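Local coordinates for oxidoreductase, NAD-binding/iron-sulfur cluster-binding protein (Nitratireductor pacificus pht-3B, PDB 6ZXU) that acts as a catabolic reductive dehalogenase, an oxidoreductase that carries a cobalamin and two [4Fe-4S] clusters, at residues F317-R320 / A321-G324; C542-C545 / A546-P550; K574-K577 / Y578-Q582. One frame throughout, in Å; residues are numbered along the deposited sequence.

Contact 1: F317-R320 / A321-G324; sequences FFKR and AEAG
Glu322 donates its backbone N-H to Phe318 O over 3.0 Å, with an angle of 167° at the hydrogen, and the same i-to-i+4 step is taken on either side of it. Ala321 N reaches Phe317 O at 3.0 Å, and Ala323 N reaches Lys319 O at 3.0 Å. Three consecutive carbonyls are thus each satisfied by an amide one turn on. The next step is poorer: Gly324 N lies 3.2 Å from Arg320 O in a weak bond bent to 123°, and it also bonds to Ala321 O at 3.1 Å. These two bonds back into the last turn, together with the positive phi of Gly324 (105°), define a Schellman motif that closes helix 317-323. Side chains add little across this short helix. Lys319 and Glu322 run alongside each other in the same direction, the nearest approach being 4.0 Å from Lys319 CD to Glu322 OE1. Their charges do not pair: Lys319 NZ stays 5.5 Å from Glu322 OE1, and each has a long, weak ion pair elsewhere, with Glu410 and Lys334 respectively. Arg320 is better satisfied. With CG anti to its carbonyl carbon, its chain leads back along the Phe317 ring, where CD sits 3.7 Å above one face, offset toward the rim. Beyond that point NE makes a salt bridge to Asp325, while NH1 and NH2 are bound by the carbonyl oxygens of Leu684 and Leu696. At the other end of the helix, Asp316 OD1 accepts from Lys319 N. Phe317 N donates to cobalamin O51, and Phe317 and Phe318 both belong to the cobalamin pocket.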
loop_
_atom_site.group_PDB
_atom_site.type_symbol
_atom_site.label_atom_id
_atom_site.label_comp_id
_atom_site.label_asym_id
_atom_site.label_seq_id
_atom_site.Cartn_x
_atom_site.Cartn_y
_atom_site.Cartn_z
ATOM N N PHE A 317 0.927 -5.155 20.198
ATOM C CA PHE A 317 -0.286 -5.779 20.645
ATOM C C PHE A 317 -0.805 -6.932 19.775
ATOM O O PHE A 317 -1.547 -7.734 20.317
ATOM C CB PHE A 317 -1.423 -4.811 20.940
ATOM C CG PHE A 317 -1.471 -4.371 22.373
ATOM C CD1 PHE A 317 -0.462 -3.652 22.895
ATOM C CD2 PHE A 317 -2.605 -4.604 23.163
ATOM C CE1 PHE A 317 -0.482 -3.229 24.229
ATOM C CE2 PHE A 317 -2.645 -4.217 24.477
ATOM C CZ PHE A 317 -1.566 -3.496 25.024
ATOM N N PHE A 318 -0.393 -7.082 18.530
ATOM C CA PHE A 318 -0.647 -8.376 17.845
ATOM C C PHE A 318 0.140 -9.510 18.494
ATOM O O PHE A 318 -0.372 -10.611 18.591
ATOM C CB PHE A 318 -0.301 -8.305 16.375
ATOM C CG PHE A 318 -1.246 -7.438 15.579
ATOM C CD1 PHE A 318 -2.609 -7.564 15.769
ATOM C CD2 PHE A 318 -0.764 -6.459 14.710
ATOM C CE1 PHE A 318 -3.487 -6.772 15.059
ATOM C CE2 PHE A 318 -1.654 -5.634 14.012
ATOM C CZ PHE A 318 -2.989 -5.831 14.173
ATOM N N LYS A 319 1.408 -9.283 18.871
ATOM C CA LYS A 319 2.195 -10.283 19.586
ATOM C C LYS A 319 1.598 -10.590 20.954
ATOM O O LYS A 319 1.550 -11.749 21.385
ATOM C CB LYS A 319 3.660 -9.850 19.732
ATOM C CG LYS A 319 4.370 -9.576 18.442
ATOM C CD LYS A 319 3.957 -10.588 17.474
ATOM C CE LYS A 319 5.025 -10.888 16.458
ATOM N NZ LYS A 319 5.276 -9.802 15.593
ATOM N N ARG A 320 1.028 -9.601 21.622
ATOM C CA ARG A 320 0.341 -9.827 22.863
ATOM C C ARG A 320 -0.867 -10.701 22.702
ATOM O O ARG A 320 -1.112 -11.624 23.483
ATOM C CB ARG A 320 -0.025 -8.531 23.549
ATOM C CG ARG A 320 1.176 -7.658 23.893
ATOM C CD ARG A 320 0.884 -6.632 24.990
ATOM N NE ARG A 320 0.712 -7.216 26.323
ATOM C CZ ARG A 320 0.693 -6.543 27.466
ATOM N NH1 ARG A 320 0.867 -5.223 27.490
ATOM N NH2 ARG A 320 0.426 -7.174 28.569
ATOM N N ALA A 321 -1.639 -10.459 21.630
ATOM C CA ALA A 321 -2.795 -11.290 21.322
ATOM C C ALA A 321 -2.399 -12.735 21.045
ATOM O O ALA A 321 -2.983 -13.629 21.590
ATOM C CB ALA A 321 -3.557 -10.684 20.118
ATOM N N GLU A 322 -1.371 -12.935 20.204
ATOM C CA GLU A 322 -0.858 -14.218 19.879
ATOM C C GLU A 322 -0.425 -14.980 21.142
ATOM O O GLU A 322 -0.616 -16.174 21.221
ATOM C CB GLU A 322 0.364 -14.069 18.991
ATOM C CG GLU A 322 0.904 -15.400 18.594
ATOM C CD GLU A 322 1.988 -15.317 17.544
ATOM O OE1 GLU A 322 2.324 -14.177 17.014
ATOM O OE2 GLU A 322 2.559 -16.434 17.279
ATOM N N ALA A 323 0.204 -14.294 22.101
ATOM C CA ALA A 323 0.719 -14.921 23.311
ATOM C C ALA A 323 -0.388 -15.282 24.311
ATOM O O ALA A 323 -0.131 -16.045 25.213
ATOM C CB ALA A 323 1.710 -14.031 24.011
ATOM N N GLY A 324 -1.578 -14.694 24.172
ATOM C CA GLY A 324 -2.688 -14.904 25.086
ATOM C C GLY A 324 -2.965 -13.767 26.019
ATOM O O GLY A 324 -3.913 -13.861 26.801
#

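Contact 2: C542-C545 / A546-P550; sequences CRKC and ARECP. With SF4 (iron/sulfur cluster), chain D; SF4 (iron/sulfur cluster), chain E.
Lys544 lays its aliphatic chain against the guanidinium of Arg547, one turn further on: CG and CE of Lys544 both come within 3.9 Å of Arg547 NH2, and the two side chains cross obliquely. CG of Lys544 is anti to the backbone N (chi1 -175°) and the chain is extended from there, which carries NZ to 4.5 Å from Arg547 NH2. These like charges are probably offset by carboxylates: Lys544 NZ forms salt bridges with Asp626 and Asp627, and Arg547 NH1 with Asp627. Arg547 also grips its neighbour side-on, NE and NH2 both donating to Glu548 OE2, the latter over 2.9 Å to the anti lone pair. That oxygen lies at the guanidinium edge, in its plane, which restrains the guanidinium, while NE approaches from above the carboxylate plane. Glu548 OE1 turns to Ser664 and Arg590. In the backbone, Arg547 N bonds to Arg543 O at 3.0 Å, with Arg543 at the N-cap, and Glu548 N bonds to Lys544 O.

Three thiolates in and around this short helix reach two clusters. Cys542, before the helix, binds FE2 of the chain D cluster through SG at 2.3 Å; Cys545 SG, on it, binds FE1 of that cluster; Cys549 SG, just after, binds FE4 of the chain E cluster. A weak, nearly straight bond from Lys544 N to Cys542 SG, 3.7 Å long, adds a backbone donor to one ligand sulfur. Cys539, Cys542, Cys545 and Cys549 follow the CxxCxxCxxxC pattern of bacterial dicluster ferredoxins, in which the last cysteine crosses over to the other [4Fe-4S] cluster.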
loop_
_atom_site.group_PDB
_atom_site.type_symbol
_atom_site.label_atom_id
_atom_site.label_comp_id
_atom_site.label_asym_id
_atom_site.label_seq_id
_atom_site.Cartn_x
_atom_site.Cartn_y
_atom_site.Cartn_z
ATOM N N CYS A 542 -11.299 18.881 15.012
ATOM C CA CYS A 542 -12.024 17.851 14.361
ATOM C C CYS A 542 -12.139 16.629 15.304
ATOM O O CYS A 542 -11.285 16.410 16.169
ATOM C CB CYS A 542 -11.299 17.448 13.077
ATOM S SG CYS A 542 -12.013 16.217 11.976
ATOM N N ARG A 543 -13.175 15.825 15.132
ATOM C CA ARG A 543 -13.347 14.567 15.876
ATOM C C ARG A 543 -13.925 13.489 15.052
ATOM O O ARG A 543 -14.488 12.529 15.593
ATOM C CB ARG A 543 -14.267 14.741 17.073
ATOM C CG ARG A 543 -13.885 15.801 18.083
ATOM C CD ARG A 543 -12.683 15.392 18.863
ATOM N NE ARG A 543 -12.325 16.369 19.921
ATOM C CZ ARG A 543 -11.772 17.567 19.724
ATOM N NH1 ARG A 543 -11.493 18.007 18.507
ATOM N NH2 ARG A 543 -11.497 18.335 20.756
ATOM N N LYS A 544 -13.803 13.553 13.735
ATOM C CA LYS A 544 -14.544 12.619 12.884
ATOM C C LYS A 544 -14.094 11.153 13.059
ATOM O O LYS A 544 -14.911 10.238 13.129
ATOM C CB LYS A 544 -14.518 13.105 11.455
ATOM C CG LYS A 544 -15.372 12.249 10.496
ATOM C CD LYS A 544 -15.742 13.022 9.260
ATOM C CE LYS A 544 -16.538 12.140 8.320
ATOM N NZ LYS A 544 -17.248 12.965 7.292
ATOM N N CYS A 545 -12.790 10.896 13.033
ATOM C CA CYS A 545 -12.252 9.578 13.241
ATOM C C CYS A 545 -12.727 9.039 14.585
ATOM O O CYS A 545 -13.087 7.869 14.651
ATOM C CB CYS A 545 -10.724 9.596 13.174
ATOM S SG CYS A 545 -9.904 10.803 14.327
ATOM N N ALA A 546 -12.607 9.827 15.646
ATOM C CA ALA A 546 -13.045 9.388 16.949
ATOM C C ALA A 546 -14.540 8.973 16.980
ATOM O O ALA A 546 -14.914 7.966 17.580
ATOM C CB ALA A 546 -12.747 10.492 17.969
ATOM N N ARG A 547 -15.376 9.757 16.365
ATOM C CA ARG A 547 -16.795 9.514 16.303
ATOM C C ARG A 547 -17.137 8.310 15.538
ATOM O O ARG A 547 -18.077 7.608 15.884
ATOM C CB ARG A 547 -17.465 10.699 15.627
ATOM C CG ARG A 547 -18.997 10.716 15.667
ATOM C CD ARG A 547 -19.479 11.905 14.859
ATOM N NE ARG A 547 -19.445 11.580 13.457
ATOM C CZ ARG A 547 -19.133 12.424 12.492
ATOM N NH1 ARG A 547 -18.745 13.639 12.793
ATOM N NH2 ARG A 547 -19.163 12.018 11.221
ATOM N N GLU A 548 -16.334 7.954 14.515
ATOM C CA GLU A 548 -16.679 6.858 13.656
ATOM C C GLU A 548 -16.060 5.552 13.999
ATOM O O GLU A 548 -16.295 4.565 13.333
ATOM C CB GLU A 548 -16.381 7.221 12.220
ATOM C CG GLU A 548 -17.197 8.398 11.661
ATOM C CD GLU A 548 -18.734 8.132 11.615
ATOM O OE1 GLU A 548 -19.165 6.929 11.689
ATOM O OE2 GLU A 548 -19.444 9.124 11.566
ATOM N N CYS A 549 -15.222 5.514 15.010
ATOM C CA CYS A 549 -14.478 4.271 15.339
ATOM C C CYS A 549 -15.482 3.264 15.952
ATOM O O CYS A 549 -16.074 3.627 16.970
ATOM C CB CYS A 549 -13.351 4.510 16.401
ATOM S SG CYS A 549 -12.607 2.992 17.030
ATOM N N PRO A 550 -15.641 2.054 15.368
ATOM C CA PRO A 550 -16.609 1.077 15.911
ATOM C C PRO A 550 -16.407 0.680 17.365
ATOM O O PRO A 550 -17.372 0.319 18.004
ATOM C CB PRO A 550 -16.435 -0.137 15.031
ATOM C CG PRO A 550 -15.756 0.397 13.773
ATOM C CD PRO A 550 -14.938 1.541 14.196
HETATM FE FE1 SF4 D . -9.167 12.462 12.989
HETATM FE FE2 SF4 D . -10.201 14.801 11.839
HETATM FE FE3 SF4 D . -8.530 13.239 10.397
HETATM FE FE4 SF4 D . -7.485 14.611 12.511
HETATM S S1 SF4 D . -8.466 15.417 10.620
HETATM S S2 SF4 D . -7.140 12.504 12.028
HETATM S S3 SF4 D . -9.274 14.464 13.863
HETATM S S4 SF4 D . -10.558 12.754 11.246
HETATM FE FE1 SF4 E . -8.922 0.519 15.164
HETATM FE FE2 SF4 E . -10.962 0.450 13.289
HETATM FE FE3 SF4 E . -9.314 2.697 13.463
HETATM FE FE4 SF4 E . -11.153 2.129 15.425
HETATM S S1 SF4 E . -11.547 2.606 13.309
HETATM S S2 SF4 E . -8.991 2.726 15.677
HETATM S S3 SF4 E . -11.079 -0.141 15.423
HETATM S S4 SF4 E . -8.705 0.614 12.974
#

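Contact 3: K574-K577 / Y578-Q582; sequences KCTK and YRVTQ. With SF4 (iron/sulfur cluster), chain E.
Arg579 folds back over Cys575 on helix 572-581, part of the ferredoxin-like dicluster region, where Cys575 SG binds FE1 of the chain E [4Fe-4S] cluster at 2.3 Å. Its CB lies against Cys575 O, the acceptor to which Arg579 N donates at 2.9 Å in an almost straight bond (179°). CG approaches that same oxygen more closely, at 3.4 Å. CD then meets both sulfur types, lying 3.7 Å from Cys575 SG and 3.9 Å from cluster S4. The chain bends at chi3 (72°), after which NE donates to Cys588 O, and at the tip NH2 packs against Phe318. The side chain also contacts cobalamin, so Arg579 touches this cluster and the cobalamin.

On the same cluster, Tyr578 brings CD2 within 3.8 Å of S3, while Gln582 CG sits over one face of its ring, offset toward the rim, and its OH bonds to Asp441. Thr576 and Val580 lie side by side on another flank of the helix. At the C-terminal end Lys577 O takes two bonds from Thr581, which come from opposite faces of the carbonyl plane: one from N at 3.0 Å, the other from OG1 at 2.7 Å.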
loop_
_atom_site.group_PDB
_atom_site.type_symbol
_atom_site.label_atom_id
_atom_site.label_comp_id
_atom_site.label_asym_id
_atom_site.label_seq_id
_atom_site.Cartn_x
_atom_site.Cartn_y
_atom_site.Cartn_z
ATOM N N LYS A 574 -8.449 -1.897 22.877
ATOM C CA LYS A 574 -9.775 -1.906 22.240
ATOM C C LYS A 574 -9.678 -2.055 20.724
ATOM O O LYS A 574 -10.347 -2.949 20.130
ATOM C CB LYS A 574 -10.559 -0.678 22.565
ATOM C CG LYS A 574 -10.976 -0.586 24.003
ATOM C CD LYS A 574 -12.204 0.288 24.205
ATOM C CE LYS A 574 -11.852 1.719 23.978
ATOM N NZ LYS A 574 -12.914 2.680 24.409
ATOM N N CYS A 575 -8.759 -1.311 20.088
ATOM C CA CYS A 575 -8.591 -1.455 18.652
ATOM C C CYS A 575 -8.066 -2.866 18.299
ATOM O O CYS A 575 -8.652 -3.566 17.420
ATOM C CB CYS A 575 -7.707 -0.357 18.075
ATOM S SG CYS A 575 -7.357 -0.609 16.354
ATOM N N THR A 576 -7.091 -3.391 19.009
ATOM C CA THR A 576 -6.639 -4.745 18.703
ATOM C C THR A 576 -7.763 -5.783 18.767
ATOM O O THR A 576 -7.942 -6.626 17.869
ATOM C CB THR A 576 -5.476 -5.198 19.660
ATOM O OG1 THR A 576 -4.410 -4.281 19.528
ATOM C CG2 THR A 576 -4.952 -6.557 19.247
ATOM N N LYS A 577 -8.556 -5.736 19.847
ATOM C CA LYS A 577 -9.608 -6.720 20.023
ATOM C C LYS A 577 -10.643 -6.599 18.900
ATOM O O LYS A 577 -11.080 -7.623 18.346
ATOM C CB LYS A 577 -10.275 -6.523 21.376
ATOM C CG LYS A 577 -9.457 -7.161 22.471
ATOM C CD LYS A 577 -9.998 -6.822 23.867
ATOM C CE LYS A 577 -9.448 -7.830 24.889
ATOM N NZ LYS A 577 -9.420 -7.216 26.237
ATOM N N TYR A 578 -11.034 -5.384 18.517
ATOM C CA TYR A 578 -11.972 -5.228 17.417
ATOM C C TYR A 578 -11.401 -5.778 16.100
ATOM O O TYR A 578 -12.024 -6.604 15.439
ATOM C CB TYR A 578 -12.451 -3.772 17.265
ATOM C CG TYR A 578 -13.529 -3.619 16.226
ATOM C CD1 TYR A 578 -14.833 -4.000 16.493
ATOM C CD2 TYR A 578 -13.242 -3.176 14.943
ATOM C CE1 TYR A 578 -15.833 -3.914 15.518
ATOM C CE2 TYR A 578 -14.235 -3.069 13.986
ATOM C CZ TYR A 578 -15.547 -3.434 14.279
ATOM O OH TYR A 578 -16.529 -3.339 13.317
ATOM N N ARG A 579 -10.218 -5.376 15.731
ATOM C CA ARG A 579 -9.665 -5.820 14.477
ATOM C C ARG A 579 -9.466 -7.354 14.401
ATOM O O ARG A 579 -9.769 -7.978 13.379
ATOM C CB ARG A 579 -8.335 -5.110 14.210
ATOM C CG ARG A 579 -8.436 -3.620 14.039
ATOM C CD ARG A 579 -7.152 -2.933 13.523
ATOM N NE ARG A 579 -6.927 -3.229 12.140
ATOM C CZ ARG A 579 -5.795 -3.562 11.604
ATOM N NH1 ARG A 579 -5.724 -3.759 10.307
ATOM N NH2 ARG A 579 -4.718 -3.615 12.334
ATOM N N VAL A 580 -8.939 -7.964 15.478
ATOM C CA VAL A 580 -8.627 -9.392 15.501
ATOM C C VAL A 580 -9.920 -10.226 15.532
ATOM O O VAL A 580 -10.010 -11.254 14.882
ATOM C CB VAL A 580 -7.735 -9.744 16.680
ATOM C CG1 VAL A 580 -7.587 -11.239 16.888
ATOM C CG2 VAL A 580 -6.333 -9.120 16.420
ATOM N N THR A 581 -10.885 -9.770 16.313
ATOM C CA THR A 581 -12.049 -10.601 16.635
ATOM C C THR A 581 -13.424 -10.216 16.037
ATOM O O THR A 581 -14.334 -10.996 16.123
ATOM C CB THR A 581 -12.275 -10.790 18.167
ATOM O OG1 THR A 581 -12.840 -9.627 18.706
ATOM C CG2 THR A 581 -11.011 -11.130 18.926
ATOM N N GLN A 582 -13.629 -9.041 15.473
ATOM C CA GLN A 582 -14.931 -8.763 14.909
ATOM C C GLN A 582 -15.229 -9.664 13.698
ATOM O O GLN A 582 -14.318 -10.036 12.929
ATOM C CB GLN A 582 -15.098 -7.287 14.593
ATOM C CG GLN A 582 -14.279 -6.747 13.403
ATOM C CD GLN A 582 -15.092 -6.743 12.121
ATOM O OE1 GLN A 582 -16.288 -7.006 12.135
ATOM N NE2 GLN A 582 -14.463 -6.384 11.035
HETATM FE FE1 SF4 E . -8.922 0.519 15.164
HETATM FE FE2 SF4 E . -10.962 0.450 13.289
HETATM FE FE3 SF4 E . -9.314 2.697 13.463
HETATM FE FE4 SF4 E . -11.153 2.129 15.425
HETATM S S1 SF4 E . -11.547 2.606 13.309
HETATM S S2 SF4 E . -8.991 2.726 15.677
HETATM S S3 SF4 E . -11.079 -0.141 15.423
HETATM S S4 SF4 E . -8.705 0.614 12.974
#

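How the contacts relate
Along the chain the contacts come in the order 1, 2, 3, each on its own short helix: 317-323, 544-548 and 572-581. Contacts 2 and 3 both belong to the 4Fe-4S dicluster domain, have centres about 16 Å apart and share the chain E cluster; Pro550 CB also packs 3.5 Å from Tyr578 CZ. Contact 1 is far earlier in sequence yet touches contact 3, their centres about 12 Å apart, with Phe318 CZ 3.4 Å from Arg579 NH2. Contacts 1 and 2 do not touch. Contact 3 thus bridges the other two, joining the cluster-binding region to the cobalamin pocket, an arrangement consistent with electron transfer from clusters to cobalamin.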